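Local coordinates for protein endonuclease 2 (Arabidopsis thaliana, PDB 4CXP) that cleaves RNA and single-stranded DNA, and to a lesser extent double-stranded DNA, into 5'-phosphorylated products with the help of three divalent metal ions, at residues 118-128 with 246-257. Numbering follows the deposited sequence.
Sequences VSHFMGDIHQP and RLAQGGVRLAAT. With ZN (zinc ion), chain E; ZN (zinc ion), chain G.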
loop_
_atom_site.group_PDB
_atom_site.type_symbol
_atom_site.label_atom_id
_atom_site.label_comp_id
_atom_site.label_asym_id
_atom_site.label_seq_id
_atom_site.Cartn_x
_atom_site.Cartn_y
_atom_site.Cartn_z
ATOM N N VAL A 118 -8.175 -6.670 -2.231
ATOM C CA VAL A 118 -8.358 -5.258 -2.063
ATOM C C VAL A 118 -7.539 -4.744 -0.858
ATOM O O VAL A 118 -7.014 -3.631 -0.908
ATOM C CB VAL A 118 -9.852 -4.916 -2.054
ATOM C CG1 VAL A 118 -10.453 -5.127 -0.684
ATOM C CG2 VAL A 118 -10.058 -3.510 -2.551
ATOM N N SER A 119 -7.403 -5.551 0.189
ATOM C CA SER A 119 -6.646 -5.148 1.354
ATOM C C SER A 119 -5.175 -4.958 1.000
ATOM O O SER A 119 -4.557 -3.963 1.365
ATOM C CB SER A 119 -6.827 -6.175 2.468
ATOM O OG SER A 119 -8.189 -6.197 2.894
ATOM N N HIS A 120 -4.610 -5.912 0.289
ATOM C CA HIS A 120 -3.219 -5.819 -0.124
ATOM C C HIS A 120 -3.009 -4.677 -1.123
ATOM O O HIS A 120 -2.061 -3.906 -0.993
ATOM C CB HIS A 120 -2.777 -7.144 -0.763
ATOM C CG HIS A 120 -1.334 -7.175 -1.119
ATOM N ND1 HIS A 120 -0.366 -7.605 -0.245
ATOM C CD2 HIS A 120 -0.689 -6.848 -2.262
ATOM C CE1 HIS A 120 0.816 -7.522 -0.833
ATOM N NE2 HIS A 120 0.648 -7.077 -2.064
ATOM N N PHE A 121 -3.866 -4.589 -2.129
ATOM C CA PHE A 121 -3.688 -3.585 -3.175
ATOM C C PHE A 121 -3.923 -2.164 -2.672
ATOM O O PHE A 121 -3.237 -1.246 -3.124
ATOM C CB PHE A 121 -4.572 -3.913 -4.382
ATOM C CG PHE A 121 -4.179 -5.183 -5.106
ATOM C CD1 PHE A 121 -2.864 -5.572 -5.230
ATOM C CD2 PHE A 121 -5.152 -5.974 -5.689
ATOM C CE1 PHE A 121 -2.529 -6.737 -5.896
ATOM C CE2 PHE A 121 -4.821 -7.140 -6.359
ATOM C CZ PHE A 121 -3.504 -7.519 -6.455
ATOM N N MET A 122 -4.846 -1.963 -1.735
ATOM C CA MET A 122 -4.968 -0.652 -1.118
ATOM C C MET A 122 -3.654 -0.273 -0.434
ATOM O O MET A 122 -3.256 0.894 -0.420
ATOM C CB MET A 122 -6.111 -0.613 -0.123
ATOM C CG MET A 122 -6.377 0.791 0.408
ATOM S SD MET A 122 -6.918 1.954 -0.859
ATOM C CE MET A 122 -8.626 1.435 -1.025
ATOM N N GLY A 123 -2.952 -1.245 0.142
ATOM C CA GLY A 123 -1.631 -0.982 0.640
ATOM C C GLY A 123 -0.623 -0.662 -0.443
ATOM O O GLY A 123 0.072 0.352 -0.379
ATOM N N ASP A 124 -0.526 -1.512 -1.461
ATOM C CA ASP A 124 0.481 -1.322 -2.486
ATOM C C ASP A 124 0.322 0.008 -3.213
ATOM O O ASP A 124 1.323 0.629 -3.556
ATOM C CB ASP A 124 0.505 -2.497 -3.473
ATOM C CG ASP A 124 1.406 -3.638 -3.045
ATOM O OD1 ASP A 124 2.033 -3.510 -1.981
ATOM O OD2 ASP A 124 1.452 -4.630 -3.792
ATOM N N ILE A 125 -0.908 0.470 -3.468
ATOM C CA ILE A 125 -1.087 1.723 -4.190
ATOM C C ILE A 125 -0.601 2.912 -3.381
ATOM O O ILE A 125 -0.469 4.002 -3.931
ATOM C CB ILE A 125 -2.533 1.900 -4.684
ATOM C CG1 ILE A 125 -2.598 2.878 -5.854
ATOM C CG2 ILE A 125 -3.466 2.293 -3.540
ATOM C CD1 ILE A 125 -3.937 2.851 -6.562
ATOM N N HIS A 126 -0.325 2.722 -2.089
ATOM C CA HIS A 126 0.251 3.758 -1.241
ATOM C C HIS A 126 1.767 3.725 -1.134
ATOM O O HIS A 126 2.348 4.653 -0.582
ATOM C CB HIS A 126 -0.395 3.735 0.157
ATOM C CG HIS A 126 -1.749 4.361 0.175
ATOM N ND1 HIS A 126 -2.907 3.701 -0.145
ATOM C CD2 HIS A 126 -2.108 5.644 0.404
ATOM C CE1 HIS A 126 -3.917 4.561 -0.116
ATOM N NE2 HIS A 126 -3.464 5.750 0.219
ATOM N N GLN A 127 2.413 2.685 -1.638
ATOM C CA GLN A 127 3.874 2.642 -1.634
ATOM C C GLN A 127 4.318 3.504 -2.825
ATOM O O GLN A 127 3.975 3.193 -3.960
ATOM C CB GLN A 127 4.335 1.179 -1.764
ATOM C CG GLN A 127 5.687 0.824 -1.155
ATOM C CD GLN A 127 6.888 1.313 -1.944
ATOM O OE1 GLN A 127 7.033 2.514 -2.186
ATOM N NE2 GLN A 127 7.768 0.401 -2.323
ATOM N N PRO A 128 5.027 4.633 -2.595
ATOM C CA PRO A 128 5.353 5.507 -3.727
ATOM C C PRO A 128 5.973 4.797 -4.920
ATOM O O PRO A 128 5.643 5.106 -6.074
ATOM C CB PRO A 128 6.291 6.536 -3.099
ATOM C CG PRO A 128 5.805 6.615 -1.671
ATOM C CD PRO A 128 5.486 5.188 -1.319
ATOM N N ARG A 246 2.076 7.537 4.358
ATOM C CA ARG A 246 1.500 6.599 3.413
ATOM C C ARG A 246 0.907 5.376 4.070
ATOM O O ARG A 246 -0.123 4.872 3.624
ATOM C CB ARG A 246 2.536 6.194 2.362
ATOM C CG ARG A 246 3.060 7.324 1.485
ATOM C CD ARG A 246 1.978 8.106 0.755
ATOM N NE ARG A 246 1.453 7.345 -0.369
ATOM C CZ ARG A 246 0.454 7.768 -1.144
ATOM N NH1 ARG A 246 -0.298 8.790 -0.766
ATOM N NH2 ARG A 246 0.238 7.159 -2.295
ATOM N N LEU A 247 1.522 4.892 5.155
ATOM C CA LEU A 247 0.954 3.793 5.911
ATOM C C LEU A 247 -0.366 4.197 6.570
ATOM O O LEU A 247 -1.345 3.454 6.546
ATOM C CB LEU A 247 1.944 3.282 6.952
ATOM C CG LEU A 247 3.237 2.667 6.421
ATOM C CD1 LEU A 247 4.194 2.378 7.572
ATOM C CD2 LEU A 247 2.997 1.418 5.597
ATOM N N ALA A 248 -0.389 5.383 7.165
ATOM C CA ALA A 248 -1.603 5.884 7.803
ATOM C C ALA A 248 -2.705 6.100 6.763
ATOM O O ALA A 248 -3.847 5.716 6.983
ATOM C CB ALA A 248 -1.303 7.151 8.551
ATOM N N GLN A 249 -2.367 6.719 5.633
ATOM C CA GLN A 249 -3.328 6.906 4.562
ATOM C C GLN A 249 -3.873 5.559 4.096
ATOM O O GLN A 249 -5.081 5.405 3.893
ATOM C CB GLN A 249 -2.690 7.638 3.390
ATOM C CG GLN A 249 -2.564 9.127 3.586
ATOM C CD GLN A 249 -1.824 9.809 2.456
ATOM O OE1 GLN A 249 -0.779 9.341 2.022
ATOM N NE2 GLN A 249 -2.349 10.915 1.978
ATOM N N GLY A 250 -2.991 4.592 3.891
ATOM C CA GLY A 250 -3.438 3.292 3.441
ATOM C C GLY A 250 -4.428 2.652 4.404
ATOM O O GLY A 250 -5.433 2.096 3.980
ATOM N N GLY A 251 -4.121 2.690 5.696
ATOM C CA GLY A 251 -5.006 2.105 6.674
ATOM C C GLY A 251 -6.352 2.804 6.752
ATOM O O GLY A 251 -7.404 2.172 6.823
ATOM N N VAL A 252 -6.311 4.137 6.768
ATOM C CA VAL A 252 -7.518 4.937 6.826
ATOM C C VAL A 252 -8.383 4.679 5.589
ATOM O O VAL A 252 -9.606 4.531 5.697
ATOM C CB VAL A 252 -7.148 6.425 6.991
ATOM C CG1 VAL A 252 -8.325 7.320 6.682
ATOM C CG2 VAL A 252 -6.623 6.702 8.386
ATOM N N ARG A 253 -7.763 4.640 4.415
ATOM C CA ARG A 253 -8.501 4.474 3.181
ATOM C C ARG A 253 -9.002 3.052 2.997
ATOM O O ARG A 253 -10.091 2.865 2.455
ATOM C CB ARG A 253 -7.651 4.952 2.010
ATOM C CG ARG A 253 -7.546 6.462 2.018
ATOM C CD ARG A 253 -6.402 6.964 1.199
ATOM N NE ARG A 253 -6.499 8.400 0.984
ATOM C CZ ARG A 253 -5.557 9.116 0.397
ATOM N NH1 ARG A 253 -4.380 8.579 0.143
ATOM N NH2 ARG A 253 -5.767 10.389 0.096
ATOM N N LEU A 254 -8.251 2.050 3.436
ATOM C CA LEU A 254 -8.761 0.698 3.384
ATOM C C LEU A 254 -10.028 0.587 4.222
ATOM O O LEU A 254 -11.046 0.053 3.759
ATOM C CB LEU A 254 -7.706 -0.304 3.824
ATOM C CG LEU A 254 -8.166 -1.763 3.861
ATOM C CD1 LEU A 254 -8.769 -2.231 2.548
ATOM C CD2 LEU A 254 -6.998 -2.645 4.269
ATOM N N ALA A 255 -10.005 1.112 5.450
ATOM C CA ALA A 255 -11.200 1.046 6.282
ATOM C C ALA A 255 -12.352 1.826 5.666
ATOM O O ALA A 255 -13.494 1.354 5.671
ATOM C CB ALA A 255 -10.922 1.555 7.670
ATOM N N ALA A 256 -12.095 3.037 5.165
ATOM C CA ALA A 256 -13.173 3.837 4.625
ATOM C C ALA A 256 -13.819 3.156 3.424
ATOM O O ALA A 256 -15.035 3.223 3.229
ATOM C CB ALA A 256 -12.675 5.211 4.254
ATOM N N THR A 257 -12.994 2.521 2.605
ATOM C CA THR A 257 -13.473 1.812 1.428
ATOM C C THR A 257 -14.301 0.585 1.825
ATOM O O THR A 257 -15.398 0.390 1.297
ATOM C CB THR A 257 -12.299 1.465 0.506
ATOM O OG1 THR A 257 -11.619 2.664 0.140
ATOM C CG2 THR A 257 -12.765 0.755 -0.721
HETATM ZN ZN ZN E . 2.208 -6.631 -3.535
HETATM ZN ZN ZN G . 3.308 -4.648 -0.805
HETATM O O HOH W 1 1.868 5.298 -3.979
#
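The ring of His-126 lies flat on the backbone of helix 246-257. Gly-250 CA sits 3.7 Å from the centroid of the His-126 ring, a CH-pi contact; the absence of a side chain at Gly-250 is consistent with this close approach. Both ring nitrogens are bonded near the ring plane. His-126 ND1 donates to Met-122 O at 2.8 Å. His-126 NE2 accepts from Arg-253 NH1 at 3.0 Å. These two bonds fix the ring's rotation. Arg-246, bent at chi2 (-55°) and chi3 (-75°), folds back so that NE donates to His-126 O at 2.8 Å. One face of its guanidinium covers His-126 CD2. Glu-212 of helix 206-221 forms salt bridges with both arginines. With an alanine here in place of His-126, Arg-253 NH1 would probably lose its ring acceptor and a gap is likely to open over Gly-250. Met-122 fills a hole among Gly-250, Arg-253, Leu-254 and Thr-257. Packing is looser toward residue 118, where Leu-254 CD1 meets Ser-119 CA at 3.8 Å. At the other end a water joins Ile-125 O to Arg-246 NH2. On the side of helix 111-124 turned from this contact, His-120 and Asp-124 bind zinc. This is roughly antiparallel packing of helix 118-124 on helix 246-257 (144°), behind the metal site of the mainly helical S1/P1 nuclease fold.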